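Local coordinates for type II secretion system protein F (Vibrio cholerae, PDB 2VMB), which probably forms part of the inner membrane complex of the type II secretion system, here as a cytoplasmic domain, supporting export of proteases and toxins such as cholera toxin, at residues Ile9-Leu14 with Glu104-Met109. Sequence-based numbering, arbitrary orientation. Where two conformers were deposited one is given.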
loop_
_atom_site.group_PDB
_atom_site.type_symbol
_atom_site.label_atom_id
_atom_site.label_comp_id
_atom_site.label_asym_id
_atom_site.label_seq_id
_atom_site.Cartn_x
_atom_site.Cartn_y
_atom_site.Cartn_z
ATOM N N ILE A 9 8.038 -3.870 -2.638
ATOM C CA ILE A 9 8.363 -3.889 -1.218
ATOM C C ILE A 9 8.033 -5.278 -0.645
ATOM O O ILE A 9 7.373 -6.087 -1.280
ATOM C CB ILE A 9 7.660 -2.734 -0.443
ATOM C CG1 ILE A 9 6.135 -2.938 -0.403
ATOM C CG2 ILE A 9 8.043 -1.359 -1.053
ATOM C CD1 ILE A 9 5.387 -1.779 0.198
ATOM N N SER A 10 8.488 -5.554 0.565
ATOM C CA SER A 10 8.257 -6.862 1.160
ATOM C C SER A 10 6.760 -7.027 1.456
ATOM O O SER A 10 6.019 -6.017 1.585
ATOM C CB SER A 10 9.089 -7.032 2.430
ATOM O OG SER A 10 8.457 -6.407 3.536
ATOM N N THR A 11 6.316 -8.280 1.532
ATOM C CA THR A 11 4.903 -8.547 1.859
ATOM C C THR A 11 4.528 -7.977 3.245
ATOM O O THR A 11 3.467 -7.402 3.382
ATOM C CB THR A 11 4.497 -10.040 1.733
ATOM O OG1 THR A 11 5.118 -10.827 2.755
ATOM C CG2 THR A 11 4.861 -10.622 0.347
ATOM N N PRO A 12 5.396 -8.120 4.268
ATOM C CA PRO A 12 5.029 -7.458 5.538
ATOM C C PRO A 12 4.996 -5.920 5.453
ATOM O O PRO A 12 4.171 -5.291 6.114
ATOM C CB PRO A 12 6.118 -7.933 6.520
ATOM C CG PRO A 12 6.722 -9.150 5.873
ATOM C CD PRO A 12 6.669 -8.846 4.400
ATOM N N ASP A 13 5.865 -5.326 4.634
ATOM C CA ASP A 13 5.896 -3.860 4.470
ATOM C C ASP A 13 4.597 -3.335 3.841
ATOM O O ASP A 13 4.079 -2.278 4.260
ATOM C CB ASP A 13 7.115 -3.415 3.638
ATOM C CG ASP A 13 8.458 -3.583 4.380
ATOM O OD1 ASP A 13 8.488 -3.746 5.619
ATOM O OD2 ASP A 13 9.515 -3.553 3.708
ATOM N N LEU A 14 4.085 -4.050 2.828
ATOM C CA LEU A 14 2.811 -3.659 2.200
ATOM C C LEU A 14 1.669 -3.856 3.191
ATOM O O LEU A 14 0.759 -3.017 3.264
ATOM C CB LEU A 14 2.535 -4.439 0.915
ATOM C CG LEU A 14 1.218 -4.120 0.190
ATOM C CD1 LEU A 14 1.159 -2.637 -0.250
ATOM C CD2 LEU A 14 1.048 -5.077 -1.011
ATOM N N GLU A 104 -2.517 -8.612 4.642
ATOM C CA GLU A 104 -2.157 -9.393 5.833
ATOM C C GLU A 104 -2.218 -10.901 5.538
ATOM O O GLU A 104 -1.312 -11.636 5.923
ATOM C CB GLU A 104 -3.031 -9.023 7.050
ATOM C CG GLU A 104 -2.358 -8.053 8.054
ATOM C CD GLU A 104 -3.355 -7.307 8.956
ATOM O OE1 GLU A 104 -4.414 -7.877 9.286
ATOM O OE2 GLU A 104 -3.081 -6.154 9.348
ATOM N N ASN A 105 -3.266 -11.348 4.839
ATOM C CA ASN A 105 -3.370 -12.765 4.437
ATOM C C ASN A 105 -2.264 -13.180 3.449
ATOM O O ASN A 105 -1.704 -14.272 3.580
ATOM C CB ASN A 105 -4.771 -13.080 3.907
ATOM C CG ASN A 105 -5.815 -13.212 5.032
ATOM O OD1 ASN A 105 -6.970 -12.775 4.892
ATOM N ND2 ASN A 105 -5.417 -13.832 6.144
ATOM N N ARG A 106 -1.923 -12.290 2.505
ATOM C CA ARG A 106 -0.804 -12.477 1.588
ATOM C C ARG A 106 0.536 -12.608 2.332
ATOM O O ARG A 106 1.333 -13.482 1.991
ATOM C CB ARG A 106 -0.701 -11.312 0.588
ATOM C CG ARG A 106 0.475 -11.371 -0.359
ATOM C CD ARG A 106 0.240 -10.437 -1.552
ATOM N NE ARG A 106 1.424 -10.103 -2.350
ATOM C CZ ARG A 106 2.223 -9.045 -2.149
ATOM N NH1 ARG A 106 2.029 -8.223 -1.118
ATOM N NH2 ARG A 106 3.252 -8.830 -2.963
ATOM N N GLN A 107 0.770 -11.754 3.326
ATOM C CA GLN A 107 2.015 -11.801 4.086
ATOM C C GLN A 107 2.157 -13.135 4.813
ATOM O O GLN A 107 3.212 -13.767 4.738
ATOM C CB GLN A 107 2.131 -10.649 5.067
ATOM C CG GLN A 107 3.427 -10.660 5.854
ATOM C CD GLN A 107 3.369 -11.498 7.107
ATOM O OE1 GLN A 107 2.335 -11.572 7.770
ATOM N NE2 GLN A 107 4.492 -12.126 7.452
ATOM N N LYS A 108 1.102 -13.548 5.511
ATOM C CA LYS A 108 1.105 -14.810 6.265
ATOM C C LYS A 108 1.407 -16.011 5.389
ATOM O O LYS A 108 2.282 -16.825 5.729
ATOM C CB LYS A 108 -0.241 -15.029 6.986
ATOM C CG LYS A 108 -0.498 -14.080 8.153
ATOM C CD LYS A 108 -1.846 -14.387 8.830
ATOM C CE LYS A 108 -2.702 -13.136 8.987
ATOM N NZ LYS A 108 -2.586 -12.494 10.338
ATOM N N MET A 109 0.704 -16.104 4.254
ATOM C CA MET A 109 0.870 -17.257 3.374
ATOM C C MET A 109 2.248 -17.251 2.708
ATOM O O MET A 109 2.885 -18.296 2.672
ATOM C CB MET A 109 -0.260 -17.395 2.336
ATOM C CG MET A 109 -1.545 -18.103 2.843
ATOM S SD MET A 109 -1.427 -19.831 3.434
ATOM C CE MET A 109 -1.414 -20.813 1.919
HETATM O O HOH W 1 4.515 -6.446 -1.318
HETATM O O HOH W 2 1.413 -8.255 1.840
#
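Thr-11 and Gln-107 bring the N-terminal turn of helix 11-26 against helix 92-121, their CA atoms only 4.9 Å apart. The pairing joins the first and last helices of this helical, probably cytoplasmic, domain at its surface, and illustrates how a capped helix start can pack on a neighbouring helix without a direct hydrogen bond between residues 9-14 and 104-109. Ser-10 is the N-cap: its OG accepts from Asp-13 N at 3.0 Å, with an N-H...O angle of 152°, and the turn is closed by the backbone bond from Leu-14 N to Ser-10 O. Thr-11, the first residue after the cap, divides its two branches between two partners. OG1 lies 3.5 Å from both CA and CG of Gln-107, whereas CG2 sits over the centre of one face of the Arg-106 guanidinium, 3.9 Å above its plane. Gln-107 carries CG anti to the backbone N (chi1 -179°), which sets that methylene against the proline ring, 3.6 Å from Pro-12 CG; the chain then bends at chi2 to turn the amide. Arg-106 instead reaches out as an extended chain, and its NH1 comes 3.3 Å from Leu-14 CD2, which meets the guanidinium obliquely. Outside the pair, Asp-13 forms a salt bridge with Lys-44 through OD2, and Glu-104 another with Arg-19. The calcium ion lies about 14 Å from the Arg-106 side chain, with its ligands Glu-97 and Asp-101 earlier on the same helix 92-121. Polar linkage across the interface is left to water, and both bridges converge on Arg-106 NH1: one water accepts from it and can donate to Ile-9 O, while a second donates to Thr-11 O at 2.7 Å and accepts only a weak bond from NH1.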